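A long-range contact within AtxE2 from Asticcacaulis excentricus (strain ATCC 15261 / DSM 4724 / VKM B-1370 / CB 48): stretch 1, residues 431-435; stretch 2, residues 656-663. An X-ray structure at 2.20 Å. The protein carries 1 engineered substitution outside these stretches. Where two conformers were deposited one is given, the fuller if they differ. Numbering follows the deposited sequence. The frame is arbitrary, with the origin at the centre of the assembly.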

ATOM      1  N   LEU A 431      -3.040 -17.003  25.205  1.00 44.46           N
ATOM      2  CA  LEU A 431      -2.519 -17.386  23.862  1.00 42.77           C
ATOM      3  C   LEU A 431      -1.119 -16.836  23.517  1.00 36.79           C
ATOM      4  O   LEU A 431      -0.722 -15.820  24.021  1.00 36.41           O
ATOM      5  N   PRO A 432      -0.384 -17.523  22.635  1.00 33.85           N
ATOM      6  CA  PRO A 432       0.760 -16.847  22.009  1.00 30.77           C
ATOM      7  C   PRO A 432       0.241 -15.760  21.070  1.00 27.99           C
ATOM      8  O   PRO A 432      -0.878 -15.824  20.564  1.00 29.80           O
ATOM      9  N   LEU A 433       1.018 -14.719  20.922  1.00 27.92           N
ATOM     10  CA  LEU A 433       0.643 -13.580  20.152  1.00 26.15           C
ATOM     11  C   LEU A 433       1.581 -13.369  18.974  1.00 28.80           C
ATOM     12  O   LEU A 433       2.822 -13.469  19.110  1.00 29.52           O
ATOM     13  N   VAL A 434       1.009 -12.987  17.844  1.00 27.44           N
ATOM     14  CA  VAL A 434       1.808 -12.554  16.694  1.00 26.91           C
ATOM     15  C   VAL A 434       1.366 -11.152  16.302  1.00 26.92           C
ATOM     16  O   VAL A 434       0.167 -10.877  16.159  1.00 27.53           O
ATOM     17  N   ILE A 435       2.335 -10.274  16.111  1.00 26.76           N
ATOM     18  CA  ILE A 435       2.078  -8.881  15.739  1.00 26.92           C
ATOM     19  C   ILE A 435       2.348  -8.691  14.241  1.00 25.59           C
ATOM     20  O   ILE A 435       3.437  -9.047  13.754  1.00 23.86           O
ATOM     21  N   TRP A 656       6.744 -21.137  11.146  1.00 24.28           N
ATOM     22  CA  TRP A 656       7.810 -20.618  11.970  1.00 23.67           C
ATOM     23  C   TRP A 656       7.270 -20.278  13.354  1.00 25.15           C
ATOM     24  O   TRP A 656       7.878 -20.658  14.356  1.00 25.16           O
ATOM     25  N   PHE A 657       6.194 -19.502  13.396  1.00 23.63           N
ATOM     26  CA  PHE A 657       5.598 -19.157  14.687  1.00 25.02           C
ATOM     27  C   PHE A 657       5.015 -20.363  15.454  1.00 24.46           C
ATOM     28  O   PHE A 657       5.171 -20.454  16.668  1.00 27.21           O
ATOM     29  N   ARG A 658       4.436 -21.330  14.763  1.00 25.78           N
ATOM     30  CA  ARG A 658       4.016 -22.563  15.436  1.00 27.31           C
ATOM     31  C   ARG A 658       5.187 -23.299  16.054  1.00 27.96           C
ATOM     32  O   ARG A 658       5.076 -23.841  17.164  1.00 29.78           O
ATOM     33  N   PHE A 659       6.326 -23.303  15.361  1.00 28.01           N
ATOM     34  CA  PHE A 659       7.499 -23.988  15.841  1.00 26.09           C
ATOM     35  C   PHE A 659       8.050 -23.301  17.094  1.00 28.16           C
ATOM     36  O   PHE A 659       8.272 -23.966  18.096  1.00 27.49           O
ATOM     37  N   TRP A 660       8.294 -21.998  17.041  1.00 27.66           N
ATOM     38  CA  TRP A 660       8.961 -21.343  18.114  1.00 27.32           C
ATOM     39  C   TRP A 660       8.053 -20.941  19.217  1.00 31.43           C
ATOM     40  O   TRP A 660       8.511 -20.889  20.356  1.00 28.64           O
ATOM     41  N   LEU A 661       6.789 -20.620  18.929  1.00 29.23           N
ATOM     42  CA  LEU A 661       5.883 -20.159  19.974  1.00 28.26           C
ATOM     43  C   LEU A 661       4.924 -21.203  20.483  1.00 31.38           C
ATOM     44  O   LEU A 661       4.389 -20.994  21.535  1.00 33.30           O
ATOM     45  N   MET A 662       4.680 -22.297  19.740  1.00 34.98           N
ATOM     46  CA  MET A 662       3.849 -23.405  20.201  1.00 33.67           C
ATOM     47  C   MET A 662       4.601 -24.731  20.321  1.00 37.17           C
ATOM     48  O   MET A 662       4.011 -25.679  20.798  1.00 36.09           O
ATOM     49  N   ASP A 663       5.885 -24.798  19.932  1.00 37.77           N
ATOM     50  CA  ASP A 663       6.649 -26.042  19.914  0.50 38.47           C
ATOM     51  C   ASP A 663       5.929 -27.114  19.092  1.00 36.50           C
ATOM     52  O   ASP A 663       5.953 -28.264  19.431  1.00 36.72           O
TER

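How does the strand begin its approach to the helix? Leu 431 takes no part: its CA-to-CB bond points sideways, and its side chain, with chi1 m and chi2 t, stays well clear of the second stretch. Contact starts at Pro 432, whose CB points toward the helix and whose ring has the C-gamma endo pucker. Here the backbones come near each other, with Pro 432 CA 6.4 Å from Leu 661 CA, and Pro 432 CB lies 4.1 Å from Leu 661 CB. The proline ring also meets Met 662: Pro 432 CG sits 3.8 Å from Met 662 CE. Met 662 starts out sideways, but with chi1 m and both chi2 and chi3 t its extended chain carries the terminal methyl to the proline.

What does Leu 433 contribute if its side chain turns the other way? Its CB points away from the helix, as the alternation of a strand requires, and the side chain, with chi1 t and chi2 p, is buried without touching the second stretch. The backbone does the touching: Leu 433 O is 3.9 Å from Leu 661 CD1, a contact with a methyl group and no hydrogen bond. Leu 661, with chi1 m and chi2 t, reaches toward the strand and so meets backbone as well as side chains.

How does Val 434 fill the space between two helical residues? Its CB points toward the helix again, and chi1 t places its two methyls against residues one helical turn apart. Val 434 CG1 lies 3.8 Å from Phe 657 CE2, while Val 434 CG2 is 4.2 Å from Leu 661 CD1. The CG2 methyl also sits over one face of the phenylalanine ring: Val 434 CG2 is 4.1 Å from the centroid of the six ring atoms CG, CD1, CD2, CE1, CE2 and CZ of Phe 657, and 21° off the ring normal, a CH-pi contact. Phe 657 points toward the strand with chi1 m. The spacing of Phe 657 and Leu 661 is that of the helix itself, where Leu 661 N donates to Phe 657 O at 2.8 Å.

Where does the contact end, and does anything polar hold it? Ile 435, with chi1 m and chi2 t, points sideways and stays out of contact. No hydrogen bond crosses between the stretches; the 239 Å² they bury, both sides summed, comes with apolar packing.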

ATOM      1  CB  LEU A 431      -3.460 -16.879  22.798  1.00 40.96           C
ATOM      2  CG  LEU A 431      -4.859 -17.488  22.862  1.00 45.21           C
ATOM      3  CD1 LEU A 431      -5.759 -16.678  21.978  1.00 43.25           C
ATOM      4  CD2 LEU A 431      -4.900 -18.950  22.419  1.00 43.35           C
ATOM      5  CB  PRO A 432       1.457 -17.970  21.264  1.00 34.04           C
ATOM      6  CG  PRO A 432       0.343 -18.899  20.868  1.00 33.65           C
ATOM      7  CD  PRO A 432      -0.628 -18.858  22.060  1.00 32.95           C
ATOM      8  CB  LEU A 433       0.751 -12.369  21.056  1.00 28.62           C
ATOM      9  CG  LEU A 433       0.439 -10.998  20.423  1.00 28.43           C
ATOM     10  CD1 LEU A 433      -0.965 -10.856  19.918  1.00 30.13           C
ATOM     11  CD2 LEU A 433       0.734  -9.876  21.397  1.00 27.27           C
ATOM     12  CB  VAL A 434       1.623 -13.506  15.499  1.00 25.72           C
ATOM     13  CG1 VAL A 434       2.308 -12.936  14.267  1.00 27.16           C
ATOM     14  CG2 VAL A 434       2.159 -14.880  15.860  1.00 25.73           C
ATOM     15  CB  ILE A 435       2.948  -7.940  16.554  1.00 27.32           C
ATOM     16  CG1 ILE A 435       2.671  -8.132  18.052  1.00 29.63           C
ATOM     17  CG2 ILE A 435       2.668  -6.533  16.162  1.00 28.47           C
ATOM     18  CD1 ILE A 435       3.696  -7.462  18.941  1.00 30.92           C
ATOM     19  CB  TRP A 656       8.406 -19.392  11.332  1.00 21.52           C
ATOM     20  CG  TRP A 656       9.482 -18.698  12.026  1.00 19.53           C
ATOM     21  CD1 TRP A 656       9.368 -17.531  12.704  1.00 20.58           C
ATOM     22  CD2 TRP A 656      10.859 -18.988  11.984  1.00 21.37           C
ATOM     23  NE1 TRP A 656      10.581 -17.094  13.136  1.00 22.01           N
ATOM     24  CE2 TRP A 656      11.527 -17.978  12.718  1.00 20.11           C
ATOM     25  CE3 TRP A 656      11.608 -20.023  11.443  1.00 22.33           C
ATOM     26  CZ2 TRP A 656      12.883 -17.988  12.930  1.00 20.74           C
ATOM     27  CZ3 TRP A 656      12.998 -20.000  11.624  1.00 23.33           C
ATOM     28  CH2 TRP A 656      13.621 -18.979  12.308  1.00 20.72           C
ATOM     29  CB  PHE A 657       4.598 -18.055  14.535  1.00 23.59           C
ATOM     30  CG  PHE A 657       5.215 -16.693  14.298  1.00 21.50           C
ATOM     31  CD1 PHE A 657       6.189 -16.225  15.111  1.00 23.57           C
ATOM     32  CD2 PHE A 657       4.869 -15.956  13.208  1.00 21.79           C
ATOM     33  CE1 PHE A 657       6.792 -15.011  14.862  1.00 24.29           C
ATOM     34  CE2 PHE A 657       5.438 -14.724  12.958  1.00 21.66           C
ATOM     35  CZ  PHE A 657       6.375 -14.237  13.805  1.00 22.45           C
ATOM     36  CB  ARG A 658       3.297 -23.516  14.505  1.00 29.37           C
ATOM     37  CG  ARG A 658       1.933 -23.026  14.111  1.00 35.78           C
ATOM     38  CD  ARG A 658       1.181 -24.039  13.225  1.00 42.15           C
ATOM     39  NE  ARG A 658       0.708 -25.146  14.032  1.00 48.06           N
ATOM     40  CZ  ARG A 658       0.866 -26.442  13.778  1.00 52.76           C
ATOM     41  NH1 ARG A 658       1.428 -26.891  12.658  1.00 52.21           N
ATOM     42  NH2 ARG A 658       0.394 -27.303  14.660  1.00 52.76           N
ATOM     43  CB  PHE A 659       8.583 -24.123  14.729  1.00 26.39           C
ATOM     44  CG  PHE A 659       9.872 -24.808  15.169  1.00 22.96           C
ATOM     45  CD1 PHE A 659       9.989 -26.157  15.152  1.00 25.47           C
ATOM     46  CD2 PHE A 659      10.935 -24.067  15.616  1.00 23.69           C
ATOM     47  CE1 PHE A 659      11.154 -26.775  15.593  1.00 26.46           C
ATOM     48  CE2 PHE A 659      12.104 -24.659  16.014  1.00 25.33           C
ATOM     49  CZ  PHE A 659      12.217 -26.010  16.001  1.00 26.35           C
ATOM     50  CB  TRP A 660       9.655 -20.103  17.657  1.00 27.22           C
ATOM     51  CG  TRP A 660      10.761 -20.378  16.681  1.00 27.49           C
ATOM     52  CD1 TRP A 660      10.734 -20.179  15.334  1.00 27.38           C
ATOM     53  CD2 TRP A 660      12.065 -20.841  17.004  1.00 25.99           C
ATOM     54  NE1 TRP A 660      11.970 -20.478  14.794  1.00 29.18           N
ATOM     55  CE2 TRP A 660      12.795 -20.899  15.807  1.00 27.54           C
ATOM     56  CE3 TRP A 660      12.681 -21.225  18.202  1.00 28.53           C
ATOM     57  CZ2 TRP A 660      14.100 -21.319  15.763  1.00 26.22           C
ATOM     58  CZ3 TRP A 660      13.981 -21.651  18.164  1.00 29.46           C
ATOM     59  CH2 TRP A 660      14.681 -21.703  16.937  1.00 28.29           C
ATOM     60  CB  LEU A 661       5.054 -18.963  19.532  1.00 30.05           C
ATOM     61  CG  LEU A 661       5.829 -17.773  19.008  1.00 28.91           C
ATOM     62  CD1 LEU A 661       4.859 -16.695  18.540  1.00 31.29           C
ATOM     63  CD2 LEU A 661       6.800 -17.163  19.977  1.00 29.46           C
ATOM     64  CB  MET A 662       2.640 -23.620  19.263  1.00 35.34           C
ATOM     65  CG  MET A 662       1.614 -22.484  19.268  1.00 32.19           C
ATOM     66  SD  MET A 662       0.392 -22.769  18.013  1.00 35.55           S
ATOM     67  CE  MET A 662      -0.784 -21.488  18.265  1.00 38.82           C
ATOM     68  CB  ASP A 663       6.948 -26.505  21.356  0.50 41.95           C
ATOM     69  CG  ASP A 663       7.751 -25.442  22.181  0.50 44.84           C
ATOM     70  OD1 ASP A 663       8.599 -24.707  21.608  0.50 43.02           O
ATOM     71  OD2 ASP A 663       7.520 -25.345  23.407  0.50 43.25           O
TER